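Long-range contacts in protein (glyceraldehyde 3-phosphate dehydrogenase) (Sulfolobus solfataricus, PDB 1B7G), which oxidises and phosphorylates D-glyceraldehyde 3-phosphate in glycolysis, using NADP in preference to NAD as the cofactor: residues V4-Y9 with M26-V31; G47-V52 with P66-V71; H192-V197 with L204-M209. The protein carries 1 engineered substitution. One frame throughout, in Å; residues are numbered along the deposited sequence.

Interaction 1: V4-Y9 with M26-V31; sequences VAVNGY and MKLVGV
V4 opens a parallel pairing with 26-31. V4 N donates to K27 O at 2.9 Å, nearly along the C=O axis. V4 O accepts from V29 N at 2.8 Å, the donor above the carbonyl plane. CG2 of V4, anti to the carbonyl carbon, is the branch that meets M26 SD, 4.1 Å away. A5 brings its CA close to G30 O. V6 N donates to G30 O at 3.2 Å, in the carbonyl plane. On the face shared by V4, L28 and V31, V6 CG2 packs obliquely on L28 CD1 at 3.9 Å. Y9 has CG anti to its N (chi1 -163°), and Y9 CD1 lies 3.6 Å from both CG1 and CG2 of V31. An alanine here would remove the ring from both methyls of V31 and would probably loosen the packing where the chain turns. The two strands, joined by helix 11-21, form the first beta-alpha-beta unit of the Rossmann fold, and the turn at G8 is consistent with its glycine-rich motif. Helix 11-21 packs on V4, V6 and L28 through I20, while L74 of helix 71-77 touches A5 and V29. Strand 80-83 pairs with the other edge of 4-7.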
ATOM      1  N   VAL A   4      26.938  -7.983   2.797  1.00 29.63           N
ATOM      2  CA  VAL A   4      26.534  -6.653   2.336  1.00 28.03           C
ATOM      3  C   VAL A   4      25.974  -5.788   3.456  1.00 30.94           C
ATOM      4  O   VAL A   4      25.072  -6.158   4.202  1.00 31.59           O
ATOM      5  CB  VAL A   4      25.439  -6.707   1.241  1.00 31.29           C
ATOM      6  CG1 VAL A   4      25.246  -5.320   0.612  1.00 27.35           C
ATOM      7  CG2 VAL A   4      25.715  -7.738   0.185  1.00 26.03           C
ATOM      8  N   ALA A   5      26.493  -4.553   3.493  1.00 31.16           N
ATOM      9  CA  ALA A   5      25.981  -3.518   4.381  1.00 34.28           C
ATOM     10  C   ALA A   5      25.037  -2.559   3.612  1.00 34.77           C
ATOM     11  O   ALA A   5      25.290  -2.316   2.448  1.00 31.65           O
ATOM     12  CB  ALA A   5      27.196  -2.718   4.853  1.00 27.17           C
ATOM     13  N   VAL A   6      24.030  -1.991   4.236  1.00 36.06           N
ATOM     14  CA  VAL A   6      23.171  -0.953   3.690  1.00 34.34           C
ATOM     15  C   VAL A   6      23.266   0.312   4.546  1.00 30.63           C
ATOM     16  O   VAL A   6      22.830   0.373   5.682  1.00 32.55           O
ATOM     17  CB  VAL A   6      21.679  -1.316   3.574  1.00 25.27           C
ATOM     18  CG1 VAL A   6      20.894  -0.188   2.931  1.00 26.45           C
ATOM     19  CG2 VAL A   6      21.500  -2.600   2.776  1.00 25.89           C
ATOM     20  N   ASN A   7      23.826   1.354   3.940  1.00 28.50           N
ATOM     21  CA  ASN A   7      24.035   2.620   4.652  1.00 33.19           C
ATOM     22  C   ASN A   7      22.902   3.573   4.305  1.00 34.70           C
ATOM     23  O   ASN A   7      22.746   4.000   3.167  1.00 33.21           O
ATOM     24  CB  ASN A   7      25.433   3.143   4.308  1.00 28.25           C
ATOM     25  CG  ASN A   7      25.783   4.391   5.116  1.00 34.77           C
ATOM     26  OD1 ASN A   7      25.019   4.770   5.994  1.00 33.00           O
ATOM     27  ND2 ASN A   7      26.907   5.033   4.810  1.00 33.28           N
ATOM     28  N   GLY A   8      21.994   3.776   5.254  1.00 37.66           N
ATOM     29  CA  GLY A   8      20.800   4.574   5.120  1.00 39.43           C
ATOM     30  C   GLY A   8      19.531   3.754   4.966  1.00 38.91           C
ATOM     31  O   GLY A   8      19.082   3.499   3.842  1.00 47.65           O
ATOM     32  N   TYR A   9      18.857   3.379   6.040  1.00 40.48           N
ATOM     33  CA  TYR A   9      17.639   2.583   6.020  1.00 36.84           C
ATOM     34  C   TYR A   9      16.417   3.443   5.763  1.00 37.75           C
ATOM     35  O   TYR A   9      15.600   3.636   6.677  1.00 34.68           O
ATOM     36  CB  TYR A   9      17.513   1.868   7.400  1.00 36.22           C
ATOM     37  CG  TYR A   9      16.558   0.703   7.429  1.00 29.47           C
ATOM     38  CD1 TYR A   9      16.917  -0.500   6.802  1.00 26.62           C
ATOM     39  CD2 TYR A   9      15.320   0.775   8.033  1.00 24.74           C
ATOM     40  CE1 TYR A   9      16.060  -1.588   6.826  1.00 28.44           C
ATOM     41  CE2 TYR A   9      14.465  -0.322   8.054  1.00 27.69           C
ATOM     42  CZ  TYR A   9      14.846  -1.491   7.449  1.00 30.42           C
ATOM     43  OH  TYR A   9      13.978  -2.568   7.427  1.00 33.11           O
ATOM     44  N   MET A  26      24.120 -13.734  -1.011  1.00 30.55           N
ATOM     45  CA  MET A  26      24.465 -12.581  -0.209  1.00 29.79           C
ATOM     46  C   MET A  26      23.929 -12.731   1.212  1.00 33.58           C
ATOM     47  O   MET A  26      22.887 -13.353   1.406  1.00 34.31           O
ATOM     48  CB  MET A  26      23.789 -11.328  -0.845  1.00 25.51           C
ATOM     49  CG  MET A  26      24.223 -11.058  -2.265  1.00 28.78           C
ATOM     50  SD  MET A  26      23.629  -9.427  -2.867  1.00 25.16           S
ATOM     51  CE  MET A  26      24.084  -9.545  -4.572  1.00 24.64           C
ATOM     52  N   LYS A  27      24.526 -12.026   2.145  1.00 32.11           N
ATOM     53  CA  LYS A  27      23.941 -11.981   3.488  1.00 39.67           C
ATOM     54  C   LYS A  27      23.971 -10.525   3.951  1.00 36.14           C
ATOM     55  O   LYS A  27      24.979  -9.841   3.795  1.00 35.53           O
ATOM     56  CB  LYS A  27      24.599 -12.927   4.474  1.00 44.50           C
ATOM     57  CG  LYS A  27      25.721 -12.465   5.352  1.00 57.74           C
ATOM     58  CD  LYS A  27      26.487 -13.656   5.935  1.00 79.34           C
ATOM     59  CE  LYS A  27      27.352 -13.267   7.119  1.00 85.12           C
ATOM     60  NZ  LYS A  27      28.314 -14.346   7.493  1.00 92.29           N
ATOM     61  N   LEU A  28      22.849 -10.092   4.525  1.00 36.57           N
ATOM     62  CA  LEU A  28      22.773  -8.742   5.059  1.00 36.65           C
ATOM     63  C   LEU A  28      23.538  -8.653   6.380  1.00 37.63           C
ATOM     64  O   LEU A  28      23.095  -9.215   7.377  1.00 41.00           O
ATOM     65  CB  LEU A  28      21.323  -8.326   5.290  1.00 34.15           C
ATOM     66  CG  LEU A  28      21.123  -6.939   5.931  1.00 28.48           C
ATOM     67  CD1 LEU A  28      21.551  -5.811   5.002  1.00 37.04           C
ATOM     68  CD2 LEU A  28      19.645  -6.768   6.296  1.00 29.64           C
ATOM     69  N   VAL A  29      24.581  -7.849   6.419  1.00 37.59           N
ATOM     70  CA  VAL A  29      25.378  -7.676   7.632  1.00 35.73           C
ATOM     71  C   VAL A  29      24.646  -6.788   8.608  1.00 37.92           C
ATOM     72  O   VAL A  29      24.662  -6.983   9.823  1.00 32.81           O
ATOM     73  CB  VAL A  29      26.759  -7.057   7.312  1.00 44.90           C
ATOM     74  CG1 VAL A  29      27.443  -6.534   8.555  1.00 41.81           C
ATOM     75  CG2 VAL A  29      27.656  -8.077   6.612  1.00 45.90           C
ATOM     76  N   GLY A  30      23.995  -5.738   8.084  1.00 31.39           N
ATOM     77  CA  GLY A  30      23.312  -4.806   8.991  1.00 27.54           C
ATOM     78  C   GLY A  30      23.014  -3.520   8.192  1.00 33.16           C
ATOM     79  O   GLY A  30      23.373  -3.445   7.013  1.00 30.99           O
ATOM     80  N   VAL A  31      22.299  -2.591   8.809  1.00 36.01           N
ATOM     81  CA  VAL A  31      21.907  -1.348   8.134  1.00 36.25           C
ATOM     82  C   VAL A  31      22.289  -0.153   8.995  1.00 40.88           C
ATOM     83  O   VAL A  31      22.330  -0.252  10.220  1.00 38.13           O
ATOM     84  CB  VAL A  31      20.394  -1.289   7.851  1.00 29.05           C
ATOM     85  CG1 VAL A  31      19.913  -2.517   7.101  1.00 25.57           C
ATOM     86  CG2 VAL A  31      19.547  -1.131   9.104  1.00 33.30           C
TER

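Interaction 2: G47-V52 with P66-V71; sequences GIRIYV and PVAGTV. Engineered in segment 47-52: V52 (natural residue Leu). Unlike the reference sequence in segment 47-52: I48 (reference Tyr).
The tight part of this contact is the Y51 ring under A68. CB of A68 sits over one ring face, 3.6 Å from the centroid of the Y51 ring and 15° off the normal, in a CH-pi contact. Y51 has CG anti to its carbonyl carbon (chi1 -62°), and Y51 CD2 comes 3.4 Å from T70 O. G69 passes so close to this ring that a side chain there would be tight against CD2. Its backbone angles also call for glycine. A68 N donates to I50 O at 2.8 Å, from above the carbonyl plane. V52 N donates to G69 O at 3.1 Å, nearly along the C=O axis. CG2 of V52, an engineered residue, meets V67 CG2 at 3.8 Å, the two side chains crossing at about a right angle. F60 of helix 57-61 touches both valines.

The P66 end is looser, and P66 is exposed. There a water takes the N-H of I50 at 2.9 Å and donates to P66 O at 2.8 Å. R49 touches lightly, its CB 4.1 Å from A68 CB. At the other end T70 N-caps helix 71-77, with OG1 bonded to D73 N. The chemistry is thus backbone bonding and apolar packing, with a water bridging the P66 end. It fastens the 66-71 connection to edge strand 50-51 of the Rossmann sheet, away from the annotated sites.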
ATOM      1  N   GLY A  47      15.025  -8.393  13.516  1.00 38.92           N
ATOM      2  CA  GLY A  47      16.346  -8.963  13.738  1.00 44.14           C
ATOM      3  C   GLY A  47      17.463  -8.319  12.941  1.00 44.40           C
ATOM      4  O   GLY A  47      18.622  -8.764  12.958  1.00 38.63           O
ATOM      5  N   ILE A  48      17.130  -7.225  12.240  1.00 40.60           N
ATOM      6  CA  ILE A  48      18.166  -6.525  11.481  1.00 34.72           C
ATOM      7  C   ILE A  48      19.043  -5.715  12.420  1.00 33.63           C
ATOM      8  O   ILE A  48      18.586  -4.945  13.262  1.00 35.47           O
ATOM      9  CB  ILE A  48      17.496  -5.642  10.391  1.00 32.58           C
ATOM     10  CG1 ILE A  48      16.738  -6.540   9.403  1.00 26.12           C
ATOM     11  CG2 ILE A  48      18.570  -4.846   9.658  1.00 32.33           C
ATOM     12  CD1 ILE A  48      15.769  -5.762   8.502  1.00 36.83           C
ATOM     13  N   ARG A  49      20.342  -5.889  12.321  1.00 33.05           N
ATOM     14  CA  ARG A  49      21.311  -5.152  13.120  1.00 36.30           C
ATOM     15  C   ARG A  49      21.398  -3.700  12.639  1.00 39.60           C
ATOM     16  O   ARG A  49      21.657  -3.474  11.448  1.00 36.92           O
ATOM     17  CB  ARG A  49      22.692  -5.799  12.981  1.00 34.89           C
ATOM     18  CG  ARG A  49      22.798  -7.114  13.768  1.00 47.26           C
ATOM     19  CD  ARG A  49      24.204  -7.704  13.618  1.00 55.90           C
ATOM     20  NE  ARG A  49      24.254  -9.041  14.166  1.00 73.97           N
ATOM     21  CZ  ARG A  49      25.164  -9.985  14.034  1.00 75.84           C
ATOM     22  NH1 ARG A  49      26.258  -9.824  13.303  1.00 80.24           N
ATOM     23  NH2 ARG A  49      24.966 -11.143  14.662  1.00 79.11           N
ATOM     24  N   ILE A  50      21.232  -2.772  13.554  1.00 34.51           N
ATOM     25  CA  ILE A  50      21.308  -1.359  13.251  1.00 38.13           C
ATOM     26  C   ILE A  50      22.551  -0.686  13.802  1.00 40.53           C
ATOM     27  O   ILE A  50      22.860  -0.751  14.989  1.00 39.11           O
ATOM     28  CB  ILE A  50      20.087  -0.596  13.803  1.00 36.27           C
ATOM     29  CG1 ILE A  50      18.795  -1.240  13.284  1.00 35.44           C
ATOM     30  CG2 ILE A  50      20.193   0.879  13.406  1.00 35.97           C
ATOM     31  CD1 ILE A  50      17.563  -0.662  13.955  1.00 41.16           C
ATOM     32  N   TYR A  51      23.288  -0.048  12.911  1.00 35.55           N
ATOM     33  CA  TYR A  51      24.514   0.658  13.228  1.00 33.51           C
ATOM     34  C   TYR A  51      24.243   2.157  13.073  1.00 37.58           C
ATOM     35  O   TYR A  51      23.423   2.532  12.219  1.00 32.11           O
ATOM     36  CB  TYR A  51      25.631   0.206  12.333  1.00 34.02           C
ATOM     37  CG  TYR A  51      26.012  -1.258  12.444  1.00 38.50           C
ATOM     38  CD1 TYR A  51      25.209  -2.260  11.954  1.00 31.22           C
ATOM     39  CD2 TYR A  51      27.238  -1.611  13.018  1.00 37.77           C
ATOM     40  CE1 TYR A  51      25.583  -3.593  12.056  1.00 41.95           C
ATOM     41  CE2 TYR A  51      27.631  -2.941  13.103  1.00 40.60           C
ATOM     42  CZ  TYR A  51      26.797  -3.927  12.627  1.00 43.17           C
ATOM     43  OH  TYR A  51      27.170  -5.260  12.703  1.00 40.77           O
ATOM     44  N   VAL A  52      24.822   2.969  13.924  1.00 37.02           N
ATOM     45  CA  VAL A  52      24.523   4.396  13.996  1.00 33.87           C
ATOM     46  C   VAL A  52      25.802   5.222  14.031  1.00 44.10           C
ATOM     47  O   VAL A  52      26.757   4.810  14.690  1.00 48.79           O
ATOM     48  CB  VAL A  52      23.758   4.678  15.305  1.00 39.55           C
ATOM     49  CG1 VAL A  52      23.562   6.198  15.493  1.00 38.20           C
ATOM     50  CG2 VAL A  52      22.382   4.016  15.330  1.00 43.63           C
ATOM     51  N   PRO A  66      18.711  -1.315  20.398  1.00 43.81           N
ATOM     52  CA  PRO A  66      20.134  -1.550  20.496  1.00 44.74           C
ATOM     53  C   PRO A  66      20.856  -1.162  19.203  1.00 45.45           C
ATOM     54  O   PRO A  66      20.305  -1.377  18.136  1.00 41.17           O
ATOM     55  CB  PRO A  66      20.239  -3.049  20.742  1.00 48.16           C
ATOM     56  CG  PRO A  66      18.966  -3.623  20.221  1.00 49.26           C
ATOM     57  CD  PRO A  66      17.911  -2.554  20.372  1.00 44.48           C
ATOM     58  N   VAL A  67      22.087  -0.724  19.313  1.00 41.57           N
ATOM     59  CA  VAL A  67      23.001  -0.324  18.293  1.00 43.02           C
ATOM     60  C   VAL A  67      24.199  -1.272  18.196  1.00 46.31           C
ATOM     61  O   VAL A  67      25.036  -1.326  19.105  1.00 47.56           O
ATOM     62  CB  VAL A  67      23.555   1.082  18.615  1.00 40.79           C
ATOM     63  CG1 VAL A  67      24.639   1.491  17.623  1.00 48.07           C
ATOM     64  CG2 VAL A  67      22.458   2.119  18.653  1.00 42.55           C
ATOM     65  N   ALA A  68      24.398  -1.907  17.062  1.00 46.57           N
ATOM     66  CA  ALA A  68      25.450  -2.885  16.862  1.00 45.72           C
ATOM     67  C   ALA A  68      26.836  -2.312  16.744  1.00 46.06           C
ATOM     68  O   ALA A  68      27.814  -3.037  16.967  1.00 45.55           O
ATOM     69  CB  ALA A  68      25.092  -3.755  15.664  1.00 39.04           C
ATOM     70  N   GLY A  69      26.985  -1.029  16.422  1.00 45.16           N
ATOM     71  CA  GLY A  69      28.311  -0.436  16.267  1.00 40.80           C
ATOM     72  C   GLY A  69      28.201   0.868  15.472  1.00 38.64           C
ATOM     73  O   GLY A  69      27.089   1.287  15.184  1.00 41.97           O
ATOM     74  N   THR A  70      29.322   1.451  15.119  1.00 43.30           N
ATOM     75  CA  THR A  70      29.329   2.686  14.341  1.00 47.15           C
ATOM     76  C   THR A  70      29.075   2.363  12.866  1.00 46.23           C
ATOM     77  O   THR A  70      29.140   1.195  12.467  1.00 43.94           O
ATOM     78  CB  THR A  70      30.722   3.359  14.419  1.00 39.72           C
ATOM     79  OG1 THR A  70      31.663   2.447  13.823  1.00 45.95           O
ATOM     80  CG2 THR A  70      31.100   3.655  15.854  1.00 48.34           C
ATOM     81  N   VAL A  71      28.987   3.413  12.037  1.00 41.86           N
ATOM     82  CA  VAL A  71      28.865   3.138  10.596  1.00 36.75           C
ATOM     83  C   VAL A  71      30.150   2.527  10.085  1.00 32.39           C
ATOM     84  O   VAL A  71      30.155   1.553   9.316  1.00 37.26           O
ATOM     85  CB  VAL A  71      28.495   4.418   9.816  1.00 40.50           C
ATOM     86  CG1 VAL A  71      28.310   4.094   8.337  1.00 35.61           C
ATOM     87  CG2 VAL A  71      27.227   5.021  10.385  1.00 34.80           C
TER
HETATM   88  O   HOH W   1      21.154  -3.432  16.397  1.00 38.82           O

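Interaction 3: H192-V197 with L204-M209; sequences HHAKDV and LDIATM. With SO4 (sulfate ion), chain F; SO4 (sulfate ion), chain C; SO4 (sulfate ion), chain H.
Helical residues 193-197 run at 147° to strand residues 205-209, their axes 7.2 Å apart at closest, with A194 and A207 nearest by CA. A194 CB presses on the strand backbone, 3.5 Å from I206 O. V197 straddles the tip of I206: V197 CG1 and CG2 each lie 3.9 Å from I206 CD1, the side chains crossing at about a right angle. T208 OG1, in the crowded position between its N and carbonyl carbon, receives a weak bond from A194 N; its stronger partner is S191 OG. H193 CB packs against T208 OG1, and its ring reaches on to a sulfate. H193 NE2 donates to O2 of this sulfate at 2.7 Å, in the ring plane and almost straight (176°), and S191 OG bonds H193 ND1. H192 ND1 donates to D196 OD2 at 2.7 Å, and H192 N to O3 of a second sulfate at 2.7 Å. H192 and H193 belong to the inorganic phosphate site, with S138, N140 and R166. Apolar packing thus seats the helix while both histidines bind sulfates. Sulfate there probably mimics phosphate. The one on H193 would probably favour its protonated form, as the D196 carboxylate would for H192.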
ATOM      1  N   HIS A 192      18.355  17.123 -15.417  1.00 26.11           N
ATOM      2  CA  HIS A 192      19.539  16.332 -15.203  1.00 29.84           C
ATOM      3  C   HIS A 192      19.449  14.934 -15.816  1.00 28.95           C
ATOM      4  O   HIS A 192      20.489  14.299 -15.947  1.00 30.02           O
ATOM      5  CB  HIS A 192      19.856  16.234 -13.693  1.00 29.20           C
ATOM      6  CG  HIS A 192      18.950  15.322 -12.925  1.00 30.70           C
ATOM      7  ND1 HIS A 192      19.175  13.954 -12.892  1.00 34.52           N
ATOM      8  CD2 HIS A 192      17.836  15.534 -12.174  1.00 34.74           C
ATOM      9  CE1 HIS A 192      18.227  13.357 -12.200  1.00 30.63           C
ATOM     10  NE2 HIS A 192      17.429  14.282 -11.718  1.00 30.24           N
ATOM     11  N   HIS A 193      18.246  14.425 -16.079  1.00 21.76           N
ATOM     12  CA  HIS A 193      18.056  13.125 -16.650  1.00 23.35           C
ATOM     13  C   HIS A 193      18.879  12.865 -17.894  1.00 30.86           C
ATOM     14  O   HIS A 193      19.433  11.764 -17.998  1.00 24.61           O
ATOM     15  CB  HIS A 193      16.555  12.888 -16.943  1.00 22.19           C
ATOM     16  CG  HIS A 193      15.771  13.202 -15.683  1.00 32.82           C
ATOM     17  ND1 HIS A 193      15.398  14.473 -15.333  1.00 25.94           N
ATOM     18  CD2 HIS A 193      15.405  12.401 -14.668  1.00 24.24           C
ATOM     19  CE1 HIS A 193      14.789  14.442 -14.152  1.00 29.45           C
ATOM     20  NE2 HIS A 193      14.777  13.177 -13.714  1.00 21.60           N
ATOM     21  N   ALA A 194      18.964  13.854 -18.806  1.00 28.48           N
ATOM     22  CA  ALA A 194      19.662  13.631 -20.064  1.00 29.67           C
ATOM     23  C   ALA A 194      21.145  13.344 -19.860  1.00 24.77           C
ATOM     24  O   ALA A 194      21.639  12.324 -20.316  1.00 24.00           O
ATOM     25  CB  ALA A 194      19.407  14.793 -21.031  1.00 26.54           C
ATOM     26  N   LYS A 195      21.811  14.159 -19.076  1.00 22.88           N
ATOM     27  CA  LYS A 195      23.181  13.936 -18.681  1.00 27.56           C
ATOM     28  C   LYS A 195      23.318  12.567 -17.994  1.00 31.74           C
ATOM     29  O   LYS A 195      24.216  11.817 -18.343  1.00 26.47           O
ATOM     30  CB  LYS A 195      23.636  15.029 -17.734  1.00 24.20           C
ATOM     31  CG  LYS A 195      25.119  15.030 -17.463  1.00 40.80           C
ATOM     32  CD  LYS A 195      25.546  16.022 -16.376  1.00 41.67           C
ATOM     33  CE  LYS A 195      27.060  16.233 -16.538  1.00 53.19           C
ATOM     34  NZ  LYS A 195      27.703  16.899 -15.385  1.00 54.78           N
ATOM     35  N   ASP A 196      22.398  12.239 -17.088  1.00 31.18           N
ATOM     36  CA  ASP A 196      22.480  10.942 -16.406  1.00 28.39           C
ATOM     37  C   ASP A 196      22.335   9.796 -17.376  1.00 23.76           C
ATOM     38  O   ASP A 196      23.144   8.864 -17.246  1.00 23.19           O
ATOM     39  CB  ASP A 196      21.555  10.859 -15.205  1.00 25.15           C
ATOM     40  CG  ASP A 196      21.946  11.868 -14.129  1.00 24.27           C
ATOM     41  OD1 ASP A 196      23.029  12.470 -14.306  1.00 32.31           O
ATOM     42  OD2 ASP A 196      21.190  12.157 -13.197  1.00 29.98           O
ATOM     43  N   VAL A 197      21.461   9.863 -18.365  1.00 25.44           N
ATOM     44  CA  VAL A 197      21.369   8.810 -19.382  1.00 26.55           C
ATOM     45  C   VAL A 197      22.707   8.682 -20.138  1.00 33.35           C
ATOM     46  O   VAL A 197      23.215   7.574 -20.469  1.00 23.37           O
ATOM     47  CB  VAL A 197      20.218   9.102 -20.327  1.00 23.76           C
ATOM     48  CG1 VAL A 197      20.226   8.315 -21.645  1.00 20.50           C
ATOM     49  CG2 VAL A 197      18.825   8.869 -19.717  1.00 25.19           C
ATOM     50  N   LEU A 204      24.394   9.392 -27.055  1.00 32.36           N
ATOM     51  CA  LEU A 204      22.997   9.472 -27.462  1.00 32.78           C
ATOM     52  C   LEU A 204      22.542  10.937 -27.423  1.00 26.19           C
ATOM     53  O   LEU A 204      22.838  11.621 -26.443  1.00 28.53           O
ATOM     54  CB  LEU A 204      22.094   8.628 -26.572  1.00 31.11           C
ATOM     55  CG  LEU A 204      20.580   8.853 -26.811  1.00 29.52           C
ATOM     56  CD1 LEU A 204      20.195   8.436 -28.228  1.00 28.41           C
ATOM     57  CD2 LEU A 204      19.814   8.041 -25.772  1.00 28.94           C
ATOM     58  N   ASP A 205      21.855  11.350 -28.454  1.00 27.31           N
ATOM     59  CA  ASP A 205      21.340  12.755 -28.471  1.00 27.74           C
ATOM     60  C   ASP A 205      19.997  12.725 -27.699  1.00 20.54           C
ATOM     61  O   ASP A 205      18.973  12.292 -28.231  1.00 24.26           O
ATOM     62  CB  ASP A 205      21.131  13.142 -29.929  1.00 31.85           C
ATOM     63  CG  ASP A 205      20.408  14.451 -30.158  1.00 32.74           C
ATOM     64  OD1 ASP A 205      19.969  15.124 -29.211  1.00 34.40           O
ATOM     65  OD2 ASP A 205      20.245  14.859 -31.324  1.00 37.61           O
ATOM     66  N   ILE A 206      20.024  13.165 -26.464  1.00 21.79           N
ATOM     67  CA  ILE A 206      18.826  13.113 -25.604  1.00 26.43           C
ATOM     68  C   ILE A 206      18.648  14.448 -24.888  1.00 20.79           C
ATOM     69  O   ILE A 206      19.598  15.111 -24.474  1.00 24.05           O
ATOM     70  CB  ILE A 206      18.860  11.961 -24.562  1.00 24.98           C
ATOM     71  CG1 ILE A 206      17.691  12.056 -23.571  1.00 28.16           C
ATOM     72  CG2 ILE A 206      20.174  12.033 -23.791  1.00 17.41           C
ATOM     73  CD1 ILE A 206      17.410  10.795 -22.746  1.00 21.98           C
ATOM     74  N   ALA A 207      17.371  14.881 -24.820  1.00 21.94           N
ATOM     75  CA  ALA A 207      17.080  16.081 -24.058  1.00 22.44           C
ATOM     76  C   ALA A 207      15.809  15.806 -23.272  1.00 16.79           C
ATOM     77  O   ALA A 207      14.886  15.130 -23.730  1.00 23.29           O
ATOM     78  CB  ALA A 207      17.021  17.333 -24.962  1.00 20.09           C
ATOM     79  N   THR A 208      15.744  16.295 -22.051  1.00 20.92           N
ATOM     80  CA  THR A 208      14.605  16.010 -21.192  1.00 26.65           C
ATOM     81  C   THR A 208      14.156  17.273 -20.446  1.00 17.50           C
ATOM     82  O   THR A 208      14.976  18.125 -20.151  1.00 23.66           O
ATOM     83  CB  THR A 208      14.975  15.000 -20.081  1.00 23.24           C
ATOM     84  OG1 THR A 208      16.119  15.490 -19.394  1.00 22.84           O
ATOM     85  CG2 THR A 208      15.237  13.600 -20.630  1.00 20.72           C
ATOM     86  N   MET A 209      12.851  17.308 -20.196  1.00 20.08           N
ATOM     87  CA  MET A 209      12.339  18.360 -19.308  1.00 20.53           C
ATOM     88  C   MET A 209      11.547  17.685 -18.190  1.00 19.48           C
ATOM     89  O   MET A 209      10.936  16.641 -18.453  1.00 21.97           O
ATOM     90  CB  MET A 209      11.356  19.246 -20.081  1.00 18.49           C
ATOM     91  CG  MET A 209      11.862  20.070 -21.222  1.00 30.72           C
ATOM     92  SD  MET A 209      10.594  20.908 -22.187  1.00 30.29           S
ATOM     93  CE  MET A 209      10.446  19.856 -23.614  1.00 28.63           C
TER
HETATM   94  S   SO4 F 607      18.309  19.527 -12.396  1.00 53.67           S
HETATM   95  O1  SO4 F 607      18.887  18.802 -11.204  1.00 55.46           O
HETATM   96  O2  SO4 F 607      17.332  20.557 -11.871  1.00 53.97           O
HETATM   97  O3  SO4 F 607      17.561  18.552 -13.278  1.00 36.31           O
HETATM   98  O4  SO4 F 607      19.406  20.231 -13.128  1.00 51.08           O
HETATM   99  S   SO4 C 601      14.726  11.475 -10.584  1.00 25.27           S
HETATM  100  O1  SO4 C 601      14.724  12.021  -9.232  1.00 34.33           O
HETATM  101  O2  SO4 C 601      13.636  12.217 -11.426  1.00 29.64           O
HETATM  102  O3  SO4 C 601      14.419  10.057 -10.743  1.00 30.69           O
HETATM  103  O4  SO4 C 601      16.061  11.780 -11.131  1.00 30.27           O
HETATM  104  S   SO4 H 611      27.170  15.287 -12.387  1.00 61.16           S
HETATM  105  O1  SO4 H 611      28.578  15.589 -12.875  1.00 60.54           O
HETATM  106  O2  SO4 H 611      26.985  15.949 -11.056  1.00 66.61           O
HETATM  107  O3  SO4 H 611      26.943  13.825 -12.299  1.00 53.61           O
HETATM  108  O4  SO4 H 611      26.229  15.906 -13.389  1.00 65.17           O

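Interactions 1 and 2 are neighbours in the parallel Rossmann sheet. They share the seam between strands 26-32 and 50-51, where V31 N and O probably bond R49 O and Y51 N, and where I48 packs on V31 and Y9. Interaction 1 is buried and sheet-like. Interaction 2 lies at the sheet edge, partly exposed, and ties in a connection with a ring contact and a water. Interaction 3 belongs to the C-terminal domain, on the opposite side of the chain's centre, about 32 Å from interaction 1 between centres. It too is buried, but it packs helix on strand with a single weak bond across, and its two histidines and K195 bind sulfates.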